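Local coordinates for protein glycoside hydrolase YxiA (Bacillus licheniformis, PDB 3LV4) that probably hydrolyses alpha-1,5-linked L-arabinan as a calcium-binding glycoside hydrolase of family 43, at residues G23-F28 against A35-L40; N145-H150 against Y163-G168; S266-G271 against K364-D369. All coordinates share one frame; numbering follows the deposited sequence.

Interaction 1: residues G23-F28 against A35-L40; sequences GTYYVF and AKSTDL. With ACT (acetate ion), chain F.
At the start of the hairpin G23 and T38 are joined by one water, which donates to both G23 O and T38 O. T24 follows with its methyl: CG2, anti to the backbone N, lies 3.6 Å from S37 O and against K36 CB. Y25 has the largest share of the contact. Its N-H bonds to S37 O at 2.8 Å, and its own carbonyl takes S37 N in return. The ring, set beside the backbone N by chi1 of -64°, receives L40 CD2 over one face, with Y25 CG and L40 CD2 3.5 Å apart, a CH-pi contact, while T38 O lies at the ring edge. Y25 OH donates to an acetate oxygen, and F295 meets the ring edge-to-face. An alanine in place of Y25 would probably leave L40 CD2 without its ring and open a gap beside F295. The pairing is that of an antiparallel beta hairpin, strands 24-29 and 33-37, the two inner strands of a four-stranded sheet, one of five such blades expected in the family 43 beta-propeller. Y26 points to the other face, where K36 CB sits over its ring, 3.7 Å from Y26 CE2; the two chains run side by side to E114, which hydrogen-bonds Y26 OH and salt-bridges K36 NZ. V27, back on the Y25 side, exchanges two backbone bonds with A35 and sets CG2 3.9 Å from A35 CB.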
loop_
_atom_site.group_PDB
_atom_site.type_symbol
_atom_site.label_atom_id
_atom_site.label_comp_id
_atom_site.label_asym_id
_atom_site.label_seq_id
_atom_site.Cartn_x
_atom_site.Cartn_y
_atom_site.Cartn_z
ATOM N N GLY A 23 22.210 3.910 -0.792
ATOM C CA GLY A 23 21.735 5.001 -1.628
ATOM C C GLY A 23 20.875 4.587 -2.820
ATOM O O GLY A 23 20.588 5.398 -3.705
ATOM N N THR A 24 20.458 3.324 -2.841
ATOM C CA THR A 24 19.662 2.790 -3.940
ATOM C C THR A 24 18.346 2.252 -3.393
ATOM O O THR A 24 18.330 1.628 -2.336
ATOM C CB THR A 24 20.414 1.649 -4.655
ATOM O OG1 THR A 24 21.604 2.166 -5.260
ATOM C CG2 THR A 24 19.540 0.998 -5.722
ATOM N N TYR A 25 17.251 2.510 -4.101
ATOM C CA TYR A 25 15.946 1.990 -3.695
ATOM C C TYR A 25 15.725 0.632 -4.341
ATOM O O TYR A 25 15.968 0.461 -5.536
ATOM C CB TYR A 25 14.820 2.925 -4.138
ATOM C CG TYR A 25 14.858 4.294 -3.498
ATOM C CD1 TYR A 25 14.318 4.506 -2.233
ATOM C CD2 TYR A 25 15.419 5.378 -4.164
ATOM C CE1 TYR A 25 14.350 5.756 -1.643
ATOM C CE2 TYR A 25 15.455 6.630 -3.585
ATOM C CZ TYR A 25 14.917 6.813 -2.325
ATOM O OH TYR A 25 14.948 8.054 -1.738
ATOM N N TYR A 26 15.262 -0.325 -3.543
ATOM C CA TYR A 26 14.890 -1.639 -4.041
ATOM C C TYR A 26 13.422 -1.900 -3.775
ATOM O O TYR A 26 12.885 -1.452 -2.762
ATOM C CB TYR A 26 15.724 -2.718 -3.338
ATOM C CG TYR A 26 17.169 -2.707 -3.752
ATOM C CD1 TYR A 26 18.088 -1.878 -3.118
ATOM C CD2 TYR A 26 17.618 -3.529 -4.781
ATOM C CE1 TYR A 26 19.421 -1.866 -3.505
ATOM C CE2 TYR A 26 18.940 -3.523 -5.176
ATOM C CZ TYR A 26 19.839 -2.694 -4.537
ATOM O OH TYR A 26 21.159 -2.696 -4.936
ATOM N N VAL A 27 12.766 -2.611 -4.689
ATOM C CA VAL A 27 11.468 -3.196 -4.385
ATOM C C VAL A 27 11.536 -4.709 -4.519
ATOM O O VAL A 27 12.099 -5.240 -5.488
ATOM C CB VAL A 27 10.308 -2.627 -5.251
ATOM C CG1 VAL A 27 9.943 -1.210 -4.791
ATOM C CG2 VAL A 27 10.654 -2.677 -6.745
ATOM N N PHE A 28 10.982 -5.399 -3.527
ATOM C CA PHE A 28 10.887 -6.858 -3.566
ATOM C C PHE A 28 9.422 -7.228 -3.595
ATOM O O PHE A 28 8.634 -6.733 -2.783
ATOM C CB PHE A 28 11.569 -7.489 -2.345
ATOM C CG PHE A 28 13.067 -7.325 -2.341
ATOM C CD1 PHE A 28 13.653 -6.191 -1.794
ATOM C CD2 PHE A 28 13.886 -8.302 -2.902
ATOM C CE1 PHE A 28 15.033 -6.035 -1.798
ATOM C CE2 PHE A 28 15.274 -8.161 -2.903
ATOM C CZ PHE A 28 15.848 -7.022 -2.358
ATOM N N ALA A 35 13.452 -5.039 -8.284
ATOM C CA ALA A 35 13.912 -3.966 -9.161
ATOM C C ALA A 35 14.597 -2.921 -8.313
ATOM O O ALA A 35 14.426 -2.901 -7.094
ATOM C CB ALA A 35 12.744 -3.349 -9.913
ATOM N N LYS A 36 15.375 -2.051 -8.951
ATOM C CA LYS A 36 16.071 -1.013 -8.208
ATOM C C LYS A 36 16.124 0.288 -8.996
ATOM O O LYS A 36 15.990 0.291 -10.225
ATOM C CB LYS A 36 17.489 -1.467 -7.844
ATOM C CG LYS A 36 18.372 -1.772 -9.047
ATOM C CD LYS A 36 19.815 -2.021 -8.626
ATOM C CE LYS A 36 20.619 -2.645 -9.751
ATOM N NZ LYS A 36 22.027 -2.968 -9.314
ATOM N N SER A 37 16.315 1.391 -8.280
ATOM C CA SER A 37 16.452 2.702 -8.917
ATOM C C SER A 37 17.120 3.633 -7.933
ATOM O O SER A 37 17.091 3.391 -6.725
ATOM C CB SER A 37 15.088 3.275 -9.300
ATOM O OG SER A 37 14.334 3.613 -8.149
ATOM N N THR A 38 17.713 4.710 -8.434
ATOM C CA THR A 38 18.233 5.732 -7.538
ATOM C C THR A 38 17.302 6.938 -7.452
ATOM O O THR A 38 17.481 7.799 -6.588
ATOM C CB THR A 38 19.620 6.224 -7.965
ATOM O OG1 THR A 38 19.569 6.656 -9.327
ATOM C CG2 THR A 38 20.662 5.119 -7.806
ATOM N N ASP A 39 16.312 7.009 -8.341
ATOM C CA ASP A 39 15.468 8.203 -8.416
ATOM C C ASP A 39 13.969 7.946 -8.258
ATOM O O ASP A 39 13.181 8.882 -8.318
ATOM C CB ASP A 39 15.733 8.972 -9.718
ATOM C CG ASP A 39 15.411 8.156 -10.961
ATOM O OD1 ASP A 39 14.909 7.019 -10.829
ATOM O OD2 ASP A 39 15.667 8.653 -12.076
ATOM N N LEU A 40 13.589 6.685 -8.063
ATOM C CA LEU A 40 12.180 6.289 -7.959
ATOM C C LEU A 40 11.409 6.493 -9.267
ATOM O O LEU A 40 10.179 6.436 -9.282
ATOM C CB LEU A 40 11.475 7.028 -6.808
ATOM C CG LEU A 40 11.970 6.704 -5.395
ATOM C CD1 LEU A 40 11.243 7.558 -4.354
ATOM C CD2 LEU A 40 11.825 5.217 -5.059
HETATM C C ACT F . 15.082 10.526 -4.282
HETATM O O ACT F . 15.588 10.170 -3.193
HETATM O OXT ACT F . 13.884 10.219 -4.471
HETATM C CH3 ACT F . 15.878 11.269 -5.305
HETATM O O HOH W 1 19.033 7.745 -4.402
#

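Interaction 2: residues N145-H150 against Y163-G168; sequences NVVDPH and YGSYSG. With ACT (acetate ion), chain H.
S165 and V147 meet tightly, V147 CG2 pressing on S165 CB at 3.4 Å, closer than ordinary van der Waals contact. Its place between the backbone N and the carbonyl carbon of V147 turns that methyl onto S165, while S165 OG stands anti to its own backbone N (chi1 165°), turned to E201, with which it hydrogen-bonds; a water donates to S165 OG and lies within reach of N145 OD1, though with fewer protons than acceptors around it. D148 points its CB at the same strip of backbone, 3.5 Å from G164 O, and its carboxylate OD2 passes near S165 CB on the way to a weak bond with G202 N. The Y163 ring runs beside V146, the two side chains pointing the same way, with V146 CG1 4.1 Å from Y163 CE2. Y163 CB packs on P149 CA, and the far hydroxyl reaches Y188 O. N145 lays CB on S165 O at 3.3 Å and sends ND2 to S103 and S126.

Between these side chains the backbones run roughly antiparallel and share one direct hydrogen bond, G164 N to V147 O at 2.8 Å. A water spans D148 O and G164 O, and another accepts from both N145 N and S165 N. G164 has backbone angles at which a side chain would jam against the preceding carbonyl. V146 centres an inverse gamma turn, closed by the bond from V147 N to N145 O.

These are loops at the ends of propeller strands 150-153 and 159-163, and they hold the predicted pKa-modulating D148 close to the predicted proton donor E201. The contact therefore implies a second-shell arrangement: V147 backs S165, and S165 OG in turn is likely to help fix the orientation of the E201 carboxylate.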
loop_
_atom_site.group_PDB
_atom_site.type_symbol
_atom_site.label_atom_id
_atom_site.label_comp_id
_atom_site.label_asym_id
_atom_site.label_seq_id
_atom_site.Cartn_x
_atom_site.Cartn_y
_atom_site.Cartn_z
ATOM N N ASN A 145 -4.027 -16.078 7.090
ATOM C CA ASN A 145 -3.231 -16.725 6.058
ATOM C C ASN A 145 -1.845 -16.118 6.239
ATOM O O ASN A 145 -1.715 -14.898 6.232
ATOM C CB ASN A 145 -3.789 -16.367 4.673
ATOM C CG ASN A 145 -3.117 -17.138 3.545
ATOM O OD1 ASN A 145 -3.317 -16.842 2.355
ATOM N ND2 ASN A 145 -2.329 -18.136 3.906
ATOM N N VAL A 146 -0.820 -16.947 6.433
ATOM C CA VAL A 146 0.496 -16.438 6.833
ATOM C C VAL A 146 1.327 -15.917 5.656
ATOM O O VAL A 146 2.379 -16.470 5.308
ATOM C CB VAL A 146 1.284 -17.464 7.695
ATOM C CG1 VAL A 146 0.494 -17.782 8.956
ATOM C CG2 VAL A 146 1.575 -18.757 6.909
ATOM N N VAL A 147 0.847 -14.823 5.070
ATOM C CA VAL A 147 1.482 -14.225 3.909
ATOM C C VAL A 147 1.552 -12.703 4.093
ATOM O O VAL A 147 1.095 -12.170 5.109
ATOM C CB VAL A 147 0.697 -14.562 2.613
ATOM C CG1 VAL A 147 0.651 -16.072 2.397
ATOM C CG2 VAL A 147 -0.736 -13.980 2.669
ATOM N N ASP A 148 2.144 -12.011 3.123
ATOM C CA ASP A 148 2.141 -10.545 3.098
ATOM C C ASP A 148 2.723 -9.861 4.342
ATOM O O ASP A 148 2.097 -8.961 4.892
ATOM C CB ASP A 148 0.716 -10.013 2.871
ATOM C CG ASP A 148 0.172 -10.338 1.498
ATOM O OD1 ASP A 148 0.843 -11.071 0.732
ATOM O OD2 ASP A 148 -0.944 -9.852 1.187
ATOM N N PRO A 149 3.936 -10.250 4.766
ATOM C CA PRO A 149 4.538 -9.581 5.923
ATOM C C PRO A 149 5.105 -8.189 5.621
ATOM O O PRO A 149 5.501 -7.887 4.490
ATOM C CB PRO A 149 5.701 -10.511 6.273
ATOM C CG PRO A 149 6.118 -11.051 4.911
ATOM C CD PRO A 149 4.793 -11.336 4.249
ATOM N N HIS A 150 5.125 -7.353 6.654
ATOM C CA HIS A 150 5.960 -6.162 6.690
ATOM C C HIS A 150 6.635 -6.110 8.052
ATOM O O HIS A 150 5.965 -5.990 9.080
ATOM C CB HIS A 150 5.148 -4.887 6.484
ATOM C CG HIS A 150 5.961 -3.644 6.659
ATOM N ND1 HIS A 150 5.434 -2.464 7.137
ATOM C CD2 HIS A 150 7.277 -3.416 6.443
ATOM C CE1 HIS A 150 6.393 -1.553 7.188
ATOM N NE2 HIS A 150 7.520 -2.105 6.776
ATOM N N TYR A 163 1.166 -8.752 9.211
ATOM C CA TYR A 163 1.023 -9.681 8.090
ATOM C C TYR A 163 -0.418 -10.166 7.970
ATOM O O TYR A 163 -1.259 -9.860 8.825
ATOM C CB TYR A 163 1.966 -10.885 8.271
ATOM C CG TYR A 163 1.505 -11.816 9.366
ATOM C CD1 TYR A 163 1.680 -11.482 10.708
ATOM C CD2 TYR A 163 0.867 -13.013 9.063
ATOM C CE1 TYR A 163 1.230 -12.323 11.721
ATOM C CE2 TYR A 163 0.418 -13.851 10.061
ATOM C CZ TYR A 163 0.608 -13.508 11.385
ATOM O OH TYR A 163 0.163 -14.349 12.370
ATOM N N GLY A 164 -0.696 -10.936 6.920
ATOM C CA GLY A 164 -2.001 -11.540 6.734
ATOM C C GLY A 164 -2.620 -11.203 5.386
ATOM O O GLY A 164 -2.236 -10.232 4.731
ATOM N N SER A 165 -3.573 -12.029 4.968
ATOM C CA SER A 165 -4.357 -11.772 3.772
ATOM C C SER A 165 -5.657 -12.537 3.889
ATOM O O SER A 165 -5.640 -13.761 4.034
ATOM C CB SER A 165 -3.649 -12.282 2.524
ATOM O OG SER A 165 -4.581 -12.326 1.453
ATOM N N TYR A 166 -6.774 -11.818 3.810
ATOM C CA TYR A 166 -8.097 -12.437 3.856
ATOM C C TYR A 166 -8.172 -13.319 5.100
ATOM O O TYR A 166 -7.675 -12.938 6.156
ATOM C CB TYR A 166 -8.366 -13.276 2.599
ATOM C CG TYR A 166 -8.542 -12.510 1.290
ATOM C CD1 TYR A 166 -7.799 -11.365 1.000
ATOM C CD2 TYR A 166 -9.432 -12.971 0.318
ATOM C CE1 TYR A 166 -7.964 -10.685 -0.215
ATOM C CE2 TYR A 166 -9.597 -12.305 -0.891
ATOM C CZ TYR A 166 -8.861 -11.166 -1.155
ATOM O OH TYR A 166 -9.035 -10.525 -2.374
ATOM N N SER A 167 -8.762 -14.508 4.976
ATOM C CA SER A 167 -8.899 -15.417 6.125
ATOM C C SER A 167 -9.261 -14.692 7.432
ATOM O O SER A 167 -10.212 -13.904 7.465
ATOM C CB SER A 167 -7.629 -16.263 6.294
ATOM O OG SER A 167 -7.476 -17.158 5.196
ATOM N N GLY A 168 -8.494 -14.936 8.496
ATOM C CA GLY A 168 -8.861 -14.452 9.818
ATOM C C GLY A 168 -8.492 -13.012 10.106
ATOM O O GLY A 168 -8.855 -12.474 11.164
HETATM C C ACT H . -8.968 -16.935 2.026
HETATM O O ACT H . -9.745 -16.175 2.677
HETATM O OXT ACT H . -7.722 -16.765 2.171
HETATM C CH3 ACT H . -9.510 -17.999 1.114
HETATM O O HOH W 2 -5.036 -13.370 7.027
HETATM O O HOH W 3 -5.204 -14.994 0.999
HETATM O O HOH W 4 -0.565 -8.044 5.262
#

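Interaction 3: residues S266-G271 against K364-D369; sequences SIEPYG and KDISAD
K364 folds its side chain against the turn 267-270. From CB the chain bends at chi2, chi3 and chi4, which brings CD to 3.5 Å from G271 O and near E268 O. CE sits 3.2 Å from P269 O and equally close to G271 O. NZ then bonds to both carbonyls: to G271 O at 2.8 Å, in the carbonyl plane, and to P269 O at 2.9 Å, from 61° out of the carbonyl plane of P269. E434 O accepts from the same NZ.

The reverse connection comes from E268, whose OE1 accepts I366 N at 2.9 Å in a nearly straight bond (167°); the same OE1 also forms a salt bridge with R265. I267 CG1 and I366 CD1 touch at 3.9 Å. E268 O and K364 O lie close as two acceptors, and R232 donates to both. The contact thus joins the type I turn of the family 43 part to a loop of the lipocalin-like part. Its chemistry implies that the ammonium charge is probably spread over three backbone carbonyls, those of P269, G271 and E434, and that the guanidinium of R232 probably offsets the repulsion between the paired oxygens.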
loop_
_atom_site.group_PDB
_atom_site.type_symbol
_atom_site.label_atom_id
_atom_site.label_comp_id
_atom_site.label_asym_id
_atom_site.label_seq_id
_atom_site.Cartn_x
_atom_site.Cartn_y
_atom_site.Cartn_z
ATOM N N SER A 266 -19.784 -5.357 4.077
ATOM C CA SER A 266 -19.605 -5.132 5.505
ATOM C C SER A 266 -18.351 -4.341 5.848
ATOM O O SER A 266 -18.306 -3.667 6.881
ATOM C CB SER A 266 -19.600 -6.456 6.269
ATOM O OG SER A 266 -20.912 -6.978 6.322
ATOM N N ILE A 267 -17.337 -4.425 4.993
ATOM C CA ILE A 267 -16.056 -3.795 5.314
ATOM C C ILE A 267 -15.851 -2.456 4.611
ATOM O O ILE A 267 -15.130 -1.597 5.117
ATOM C CB ILE A 267 -14.842 -4.721 5.048
ATOM C CG1 ILE A 267 -14.689 -5.018 3.551
ATOM C CG2 ILE A 267 -14.948 -6.027 5.870
ATOM C CD1 ILE A 267 -13.369 -5.699 3.210
ATOM N N GLU A 268 -16.512 -2.253 3.475
ATOM C CA GLU A 268 -16.270 -1.032 2.698
ATOM C C GLU A 268 -16.632 0.306 3.380
ATOM O O GLU A 268 -16.133 1.350 2.963
ATOM C CB GLU A 268 -16.911 -1.111 1.306
ATOM C CG GLU A 268 -18.424 -1.067 1.310
ATOM C CD GLU A 268 -19.019 -1.259 -0.082
ATOM O OE1 GLU A 268 -18.262 -1.383 -1.080
ATOM O OE2 GLU A 268 -20.256 -1.297 -0.177
ATOM N N PRO A 269 -17.493 0.293 4.419
ATOM C CA PRO A 269 -17.721 1.600 5.055
ATOM C C PRO A 269 -16.539 2.102 5.874
ATOM O O PRO A 269 -16.588 3.228 6.372
ATOM C CB PRO A 269 -18.908 1.339 6.008
ATOM C CG PRO A 269 -19.569 0.101 5.490
ATOM C CD PRO A 269 -18.438 -0.731 4.900
ATOM N N TYR A 270 -15.491 1.297 6.013
ATOM C CA TYR A 270 -14.461 1.576 7.010
ATOM C C TYR A 270 -13.091 1.773 6.406
ATOM O O TYR A 270 -12.796 1.227 5.345
ATOM C CB TYR A 270 -14.419 0.438 8.024
ATOM C CG TYR A 270 -15.747 0.272 8.704
ATOM C CD1 TYR A 270 -16.195 1.218 9.618
ATOM C CD2 TYR A 270 -16.571 -0.803 8.414
ATOM C CE1 TYR A 270 -17.423 1.086 10.235
ATOM C CE2 TYR A 270 -17.807 -0.943 9.037
ATOM C CZ TYR A 270 -18.220 0.006 9.944
ATOM O OH TYR A 270 -19.438 -0.114 10.573
ATOM N N GLY A 271 -12.256 2.544 7.102
ATOM C CA GLY A 271 -10.945 2.917 6.601
ATOM C C GLY A 271 -10.982 4.171 5.741
ATOM O O GLY A 271 -12.035 4.555 5.225
ATOM N N LYS A 364 -16.008 5.625 -1.509
ATOM C CA LYS A 364 -15.622 4.796 -0.363
ATOM C C LYS A 364 -15.977 3.322 -0.546
ATOM O O LYS A 364 -15.835 2.525 0.385
ATOM C CB LYS A 364 -16.204 5.349 0.952
ATOM C CG LYS A 364 -15.148 5.946 1.886
ATOM C CD LYS A 364 -14.283 4.865 2.536
ATOM C CE LYS A 364 -14.933 4.260 3.786
ATOM N NZ LYS A 364 -14.753 5.099 5.028
ATOM N N ASP A 365 -16.404 2.960 -1.754
ATOM C CA ASP A 365 -16.780 1.584 -2.044
ATOM C C ASP A 365 -15.588 0.703 -2.425
ATOM O O ASP A 365 -14.494 1.196 -2.708
ATOM C CB ASP A 365 -17.848 1.523 -3.148
ATOM C CG ASP A 365 -17.464 2.322 -4.412
ATOM O OD1 ASP A 365 -16.396 2.983 -4.444
ATOM O OD2 ASP A 365 -18.255 2.289 -5.387
ATOM N N ILE A 366 -15.807 -0.607 -2.393
ATOM C CA ILE A 366 -14.950 -1.530 -3.125
ATOM C C ILE A 366 -15.634 -1.736 -4.465
ATOM O O ILE A 366 -16.737 -2.288 -4.534
ATOM C CB ILE A 366 -14.763 -2.874 -2.396
ATOM C CG1 ILE A 366 -13.993 -2.668 -1.089
ATOM C CG2 ILE A 366 -14.005 -3.860 -3.297
ATOM C CD1 ILE A 366 -14.164 -3.797 -0.091
ATOM N N SER A 367 -15.007 -1.243 -5.528
ATOM C CA SER A 367 -15.630 -1.248 -6.846
ATOM C C SER A 367 -14.604 -1.451 -7.946
ATOM O O SER A 367 -13.552 -0.826 -7.938
ATOM C CB SER A 367 -16.365 0.066 -7.096
ATOM O OG SER A 367 -16.761 0.160 -8.460
ATOM N N ALA A 368 -14.927 -2.319 -8.899
ATOM C CA ALA A 368 -14.058 -2.551 -10.047
ATOM C C ALA A 368 -14.280 -1.510 -11.152
ATOM O O ALA A 368 -13.535 -1.484 -12.133
ATOM C CB ALA A 368 -14.249 -3.964 -10.585
ATOM N N ASP A 369 -15.293 -0.656 -10.983
ATOM C CA ASP A 369 -15.619 0.385 -11.965
ATOM C C ASP A 369 -14.444 1.339 -12.170
ATOM O O ASP A 369 -13.853 1.805 -11.198
ATOM C CB ASP A 369 -16.792 1.252 -11.475
ATOM C CG ASP A 369 -18.150 0.575 -11.612
ATOM O OD1 ASP A 369 -18.222 -0.604 -12.012
ATOM O OD2 ASP A 369 -19.165 1.251 -11.306
#

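In the fold
From the N terminus, interaction 1 comes first, closing the short turn between strands 24-29 and 33-37. Interaction 2 follows, bringing together the loop ahead of strand 150-153 and the loop after strand 159-163, so that it encloses the hairpin formed by those two strands. Interaction 3 closes last and over the longest span, 92 residues lying between its segments. The three stand in series; none nests within or crosses another. Interactions 1 and 2 both belong to the catalytic part, their centres about 25 Å apart, whereas interaction 3 ties that part to the C-terminal lipocalin-like one, on the opposite side of the chain's centre from interaction 1.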